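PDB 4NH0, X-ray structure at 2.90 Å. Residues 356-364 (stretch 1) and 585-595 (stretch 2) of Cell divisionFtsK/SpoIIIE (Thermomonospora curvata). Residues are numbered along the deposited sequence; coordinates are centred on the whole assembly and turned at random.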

# COMPACT_ATOMS: atom_id res chain seq x y z
N LEU A 356 27.75 -9.34 -28.03
CA LEU A 356 29.07 -9.61 -27.49
C LEU A 356 29.01 -9.91 -25.99
O LEU A 356 28.33 -9.22 -25.24
N ARG A 357 29.75 -10.93 -25.57
CA ARG A 357 29.81 -11.30 -24.16
C ARG A 357 30.69 -10.33 -23.38
O ARG A 357 30.70 -10.34 -22.15
N HIS A 358 31.43 -9.50 -24.10
CA HIS A 358 32.29 -8.51 -23.47
C HIS A 358 31.46 -7.38 -22.86
O HIS A 358 31.83 -6.81 -21.84
N VAL A 359 30.34 -7.07 -23.50
CA VAL A 359 29.52 -5.94 -23.09
C VAL A 359 28.66 -6.25 -21.88
O VAL A 359 27.74 -7.06 -21.96
N SER A 360 28.95 -5.58 -20.77
CA SER A 360 28.17 -5.75 -19.55
C SER A 360 26.89 -4.92 -19.61
O SER A 360 25.85 -5.33 -19.09
N ALA A 361 26.97 -3.75 -20.24
CA ALA A 361 25.83 -2.84 -20.30
C ALA A 361 25.95 -1.81 -21.42
O ALA A 361 27.03 -1.26 -21.65
N ILE A 362 24.84 -1.56 -22.10
CA ILE A 362 24.76 -0.48 -23.08
C ILE A 362 23.77 0.56 -22.60
O ILE A 362 22.56 0.40 -22.78
N ILE A 363 24.28 1.62 -21.99
CA ILE A 363 23.42 2.67 -21.45
C ILE A 363 23.28 3.82 -22.44
O ILE A 363 24.15 4.68 -22.54
N THR A 364 22.18 3.82 -23.19
CA THR A 364 21.94 4.83 -24.20
C THR A 364 20.81 5.78 -23.80
O THR A 364 19.93 5.41 -23.02
N GLY A 585 27.95 -15.29 -28.19
CA GLY A 585 27.65 -16.59 -27.61
C GLY A 585 28.88 -17.32 -27.10
O GLY A 585 28.76 -18.39 -26.50
N HIS A 586 30.05 -16.76 -27.35
CA HIS A 586 31.30 -17.38 -26.91
C HIS A 586 31.92 -16.61 -25.74
O HIS A 586 32.03 -15.39 -25.78
N GLY A 587 32.32 -17.34 -24.71
CA GLY A 587 32.97 -16.74 -23.56
C GLY A 587 32.04 -16.54 -22.38
O GLY A 587 30.82 -16.54 -22.54
N PRO A 588 32.62 -16.37 -21.19
CA PRO A 588 31.88 -16.16 -19.94
C PRO A 588 31.02 -14.90 -19.98
O PRO A 588 31.51 -13.84 -20.37
N GLU A 589 29.76 -15.02 -19.58
CA GLU A 589 28.87 -13.86 -19.53
C GLU A 589 29.35 -12.88 -18.46
O GLU A 589 29.77 -13.29 -17.38
N PRO A 590 29.29 -11.58 -18.77
CA PRO A 590 29.89 -10.54 -17.93
C PRO A 590 29.12 -10.28 -16.64
O PRO A 590 27.93 -10.58 -16.55
N HIS A 591 29.81 -9.72 -15.65
CA HIS A 591 29.17 -9.30 -14.42
C HIS A 591 28.31 -8.08 -14.67
O HIS A 591 28.78 -7.07 -15.20
N GLN A 592 27.03 -8.16 -14.30
CA GLN A 592 26.10 -7.07 -14.53
C GLN A 592 26.40 -5.87 -13.65
O GLN A 592 26.34 -5.96 -12.42
N ILE A 593 26.74 -4.75 -14.28
CA ILE A 593 26.99 -3.51 -13.56
C ILE A 593 25.73 -2.65 -13.57
O ILE A 593 25.46 -1.89 -12.65
N TRP A 594 24.95 -2.81 -14.64
CA TRP A 594 23.73 -2.03 -14.83
C TRP A 594 22.53 -2.94 -15.03
O TRP A 594 22.52 -3.79 -15.93
N LEU A 595 21.52 -2.77 -14.19
CA LEU A 595 20.32 -3.59 -14.26
C LEU A 595 19.13 -2.78 -14.77
O LEU A 595 19.07 -1.57 -14.55

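The most unusual feature of this contact is the way one long side chain, that of Arg357, is enclosed largely by main-chain atoms of the other stretch. Its CA-to-CB bond points toward stretch 2, and chi1 and chi2 both in m, followed by chi3 in t, carry the guanidinium along the loop from Gly585 to Glu589. Gly585 O and His586 N lie over one face of the guanidinium, Glu589 CG lies over the opposite face, and Gly587 O and Pro588 C sit at its edge, near its plane. The aliphatic part also packs against the loop: Arg357 CG comes within 3.3 Å of His586 O, and Arg357 CD packs against Glu589 CG at 3.7 Å. Although Arg357 NH2 is 3.3 Å from Gly585 O, the angle is too poor for a hydrogen bond, as expected for a carbonyl oxygen above the plane of the group. The backbone angles of Gly585 and Gly587 would each jam a CB against the preceding carbonyl oxygen, so this loop conformation by itself calls for glycine at both positions.

Further along, Pro590 points toward stretch 1 and covers the bend in its backbone. Pro590 CD is 3.2 Å from Arg357 O, Pro590 CG is 3.5 Å from Val359 O, and the same CG lies 3.8 Å from Ser360 CA. The CA-to-CB bonds of His358 and Val359 point away.

Ser360 supplies the polar anchor. Its CA-to-CB bond runs sideways, and the t rotamer (chi1 173°) places the hydroxyl where Ser360 OG donates a hydrogen bond of 2.7 Å to His591 O. The CA-to-CB bond of His591 points away, and its NE2 is hydrogen-bonded elsewhere in the structure. Ser360 OG also lies 3.2 Å from Ile593 CG1, which places the hydroxyl beside an aliphatic side chain (chi1 and chi2 both m).

Beyond the corner the contact becomes apolar. Ala361 and Ile363, alternate residues of the strand, both point toward stretch 2, whereas Ile362 between them points away. They meet Trp594, whose t rotamer with chi2 of -89° turns the indole so that Ile363 rests on its face. Ile363 CG1 stands 4.0 Å from the centroid of the five-membered ring of Trp594, 13° off the normal, a CH-pi contact. With chi1 in m and chi2 in t, Ile363 CD1 also reaches within 3.6 Å of Trp594 CE3, while Ala361 CB packs 3.6 Å from Trp594 CB.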

# COMPACT_ATOMS: atom_id res chain seq x y z
CB LEU A 356 30.01 -8.43 -27.75
CG LEU A 356 30.20 -8.03 -29.21
CD1 LEU A 356 31.23 -6.92 -29.34
CD2 LEU A 356 30.60 -9.24 -30.05
CB ARG A 357 30.35 -12.73 -24.01
CG ARG A 357 29.44 -13.80 -24.58
CD ARG A 357 28.15 -13.91 -23.78
NE ARG A 357 27.34 -15.06 -24.20
CZ ARG A 357 27.52 -16.30 -23.76
NH1 ARG A 357 28.48 -16.56 -22.88
NH2 ARG A 357 26.74 -17.28 -24.20
CB HIS A 358 33.28 -7.92 -24.48
CG HIS A 358 34.08 -8.95 -25.22
ND1 HIS A 358 33.55 -9.73 -26.22
CD2 HIS A 358 35.37 -9.32 -25.10
CE1 HIS A 358 34.48 -10.54 -26.69
NE2 HIS A 358 35.60 -10.32 -26.02
CB VAL A 359 28.62 -5.47 -24.24
CG1 VAL A 359 27.88 -4.21 -23.83
CG2 VAL A 359 29.44 -5.22 -25.49
CB SER A 360 28.99 -5.36 -18.33
OG SER A 360 28.19 -5.37 -17.16
CB ALA A 361 25.66 -2.13 -18.97
CB ILE A 362 24.35 -1.00 -24.47
CG1 ILE A 362 25.34 -2.04 -24.98
CG2 ILE A 362 24.26 0.16 -25.46
CD1 ILE A 362 24.99 -2.61 -26.34
CB ILE A 363 23.97 3.21 -20.12
CG1 ILE A 363 24.31 2.05 -19.18
CG2 ILE A 363 22.97 4.15 -19.48
CD1 ILE A 363 24.96 2.48 -17.89
CB THR A 364 21.60 4.20 -25.56
OG1 THR A 364 21.17 5.22 -26.47
CG2 THR A 364 20.48 3.18 -25.40
CB HIS A 586 32.30 -17.46 -28.06
CG HIS A 586 31.83 -18.31 -29.21
ND1 HIS A 586 32.16 -19.64 -29.33
CD2 HIS A 586 31.07 -18.01 -30.28
CE1 HIS A 586 31.62 -20.13 -30.43
NE2 HIS A 586 30.95 -19.16 -31.03
CB PRO A 588 32.99 -16.01 -18.89
CG PRO A 588 34.18 -16.68 -19.49
CD PRO A 588 34.08 -16.41 -20.96
CB GLU A 589 27.43 -14.30 -19.27
CG GLU A 589 26.50 -14.07 -20.45
CD GLU A 589 25.08 -14.51 -20.18
OE1 GLU A 589 24.88 -15.35 -19.29
OE2 GLU A 589 24.16 -14.00 -20.86
CB PRO A 590 29.85 -9.31 -18.83
CG PRO A 590 28.64 -9.52 -19.67
CD PRO A 590 28.57 -11.00 -19.92
CB HIS A 591 30.22 -9.00 -13.34
CG HIS A 591 29.66 -8.34 -12.12
ND1 HIS A 591 28.62 -8.87 -11.40
CD2 HIS A 591 30.00 -7.18 -11.50
CE1 HIS A 591 28.34 -8.07 -10.38
NE2 HIS A 591 29.17 -7.04 -10.42
CB GLN A 592 24.66 -7.54 -14.30
CG GLN A 592 24.22 -8.66 -15.23
CD GLN A 592 24.16 -8.22 -16.68
OE1 GLN A 592 23.89 -7.06 -16.98
NE2 GLN A 592 24.42 -9.16 -17.58
CB ILE A 593 28.15 -2.70 -14.18
CG1 ILE A 593 29.26 -3.64 -14.66
CG2 ILE A 593 28.69 -1.69 -13.18
CD1 ILE A 593 29.96 -4.38 -13.55
CB TRP A 594 23.90 -1.09 -16.03
CG TRP A 594 22.65 -0.37 -16.43
CD1 TRP A 594 21.70 -0.79 -17.31
CD2 TRP A 594 22.23 0.93 -15.98
NE1 TRP A 594 20.70 0.15 -17.42
CE2 TRP A 594 21.00 1.21 -16.62
CE3 TRP A 594 22.76 1.87 -15.09
CZ2 TRP A 594 20.31 2.40 -16.40
CZ3 TRP A 594 22.07 3.04 -14.88
CH2 TRP A 594 20.86 3.30 -15.53
CB LEU A 595 20.01 -4.19 -12.89
CG LEU A 595 21.01 -5.23 -12.40
CD1 LEU A 595 20.58 -5.80 -11.07
CD2 LEU A 595 21.17 -6.34 -13.43